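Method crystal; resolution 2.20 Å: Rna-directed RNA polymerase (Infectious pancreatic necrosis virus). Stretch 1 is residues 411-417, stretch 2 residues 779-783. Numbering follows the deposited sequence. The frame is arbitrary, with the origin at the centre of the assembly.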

# COMPACT_ATOMS: atom_id res chain seq x y z
N THR B 411 -5.67 -9.30 11.39
CA THR B 411 -6.92 -9.98 11.69
C THR B 411 -8.05 -9.12 11.10
O THR B 411 -7.86 -7.90 10.98
CB THR B 411 -7.14 -10.20 13.21
OG1 THR B 411 -7.39 -8.93 13.83
CG2 THR B 411 -6.00 -10.95 13.89
N PRO B 412 -9.25 -9.68 10.79
CA PRO B 412 -10.35 -8.81 10.32
C PRO B 412 -10.64 -7.68 11.33
O PRO B 412 -10.99 -6.58 10.91
CB PRO B 412 -11.53 -9.79 10.18
CG PRO B 412 -10.87 -11.13 9.95
CD PRO B 412 -9.67 -11.10 10.85
N GLN B 413 -10.38 -7.94 12.63
CA GLN B 413 -10.58 -7.00 13.74
C GLN B 413 -9.62 -5.81 13.68
O GLN B 413 -10.00 -4.73 14.12
CB GLN B 413 -10.47 -7.71 15.10
CG GLN B 413 -11.73 -8.59 15.42
CD GLN B 413 -11.78 -9.90 14.63
OE1 GLN B 413 -10.75 -10.42 14.17
NE2 GLN B 413 -12.97 -10.43 14.42
N HIS B 414 -8.41 -5.98 13.12
CA HIS B 414 -7.48 -4.86 12.92
C HIS B 414 -8.08 -3.89 11.89
O HIS B 414 -8.09 -2.68 12.12
CB HIS B 414 -6.11 -5.34 12.43
CG HIS B 414 -5.25 -5.93 13.49
ND1 HIS B 414 -5.08 -7.30 13.58
CD2 HIS B 414 -4.52 -5.33 14.46
CE1 HIS B 414 -4.25 -7.49 14.60
NE2 HIS B 414 -3.89 -6.33 15.16
N MET B 415 -8.61 -4.43 10.77
CA MET B 415 -9.23 -3.60 9.74
C MET B 415 -10.51 -2.94 10.26
O MET B 415 -10.78 -1.79 9.92
CB MET B 415 -9.51 -4.41 8.47
CG MET B 415 -10.13 -3.57 7.38
SD MET B 415 -10.01 -4.38 5.79
CE MET B 415 -11.07 -3.31 4.86
N GLN B 416 -11.27 -3.67 11.10
CA GLN B 416 -12.49 -3.15 11.70
C GLN B 416 -12.17 -1.92 12.58
O GLN B 416 -12.92 -0.95 12.55
CB GLN B 416 -13.18 -4.24 12.51
CG GLN B 416 -14.58 -3.86 12.96
CD GLN B 416 -15.24 -5.01 13.63
OE1 GLN B 416 -14.74 -5.55 14.62
NE2 GLN B 416 -16.38 -5.41 13.11
N ALA B 417 -11.06 -1.98 13.36
CA ALA B 417 -10.60 -0.87 14.21
C ALA B 417 -10.18 0.34 13.34
O ALA B 417 -10.45 1.48 13.70
CB ALA B 417 -9.45 -1.32 15.11
N LYS B 779 -22.06 -11.73 18.91
CA LYS B 779 -21.37 -12.58 17.94
C LYS B 779 -20.77 -11.68 16.89
O LYS B 779 -21.44 -10.75 16.44
CB LYS B 779 -22.33 -13.59 17.30
N SER B 780 -19.50 -11.91 16.50
CA SER B 780 -18.88 -11.06 15.49
C SER B 780 -19.51 -11.26 14.10
O SER B 780 -19.49 -12.36 13.55
CB SER B 780 -17.37 -11.30 15.42
OG SER B 780 -16.80 -10.70 14.27
N SER B 781 -20.02 -10.17 13.53
CA SER B 781 -20.55 -10.14 12.17
C SER B 781 -19.42 -10.55 11.18
O SER B 781 -19.71 -11.15 10.14
CB SER B 781 -21.06 -8.73 11.86
OG SER B 781 -20.01 -7.78 11.97
N LEU B 782 -18.14 -10.25 11.52
CA LEU B 782 -16.97 -10.61 10.71
C LEU B 782 -16.86 -12.14 10.54
O LEU B 782 -16.59 -12.62 9.43
CB LEU B 782 -15.67 -10.01 11.28
CG LEU B 782 -15.63 -8.49 11.49
CD1 LEU B 782 -14.25 -8.02 11.95
CD2 LEU B 782 -16.05 -7.73 10.24
N THR B 783 -17.16 -12.90 11.61
CA THR B 783 -17.19 -14.37 11.58
C THR B 783 -18.41 -14.84 10.75
O THR B 783 -18.27 -15.76 9.94
CB THR B 783 -17.21 -14.93 13.00
OG1 THR B 783 -16.00 -14.54 13.65
CG2 THR B 783 -17.36 -16.46 13.03
O HOH W 1 -17.95 -7.52 13.79

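Two helix starts meet here. The touching residues are at least 365 apart in sequence, and no direct hydrogen bond joins them. Leu782 is the centre of the contact and has the largest covered area of any residue in it. Its CA-to-CB bond points toward the first stretch, with chi1 in m and chi2 in t. This sends CD1 against Pro412, where CD1 lies 3.7 Å from Pro412 CB. The two apolar groups pack at van der Waals distance.

Two glutamines extend the packing. Gln413 points sideways at CA-to-CB, but its end comes nearer, so that Gln413 NE2 is 3.7 Å from Leu782 CD1. The CA-to-CB bond of Gln416 points toward the second stretch, and chi1 and chi2 are both t. Its NE2 lies 3.6 Å from Leu782 CG.

The polar link is indirect. Water 1 accepts from Gln416 NE2 at 2.7 Å and also hydrogen-bonds Ser781 OG at 2.8 Å. It spans a gap of 4.5 Å between Gln416 NE2 and Ser781 OG.

Each helix is capped within its own stretch. Thr411 OG1 accepts from His414 N at 3.2 Å, and Thr411 N donates to His414 ND1 at 3.0 Å. Ser780 OG accepts from Leu782 N at 3.1 Å and from Thr783 N at 3.5 Å, both weak.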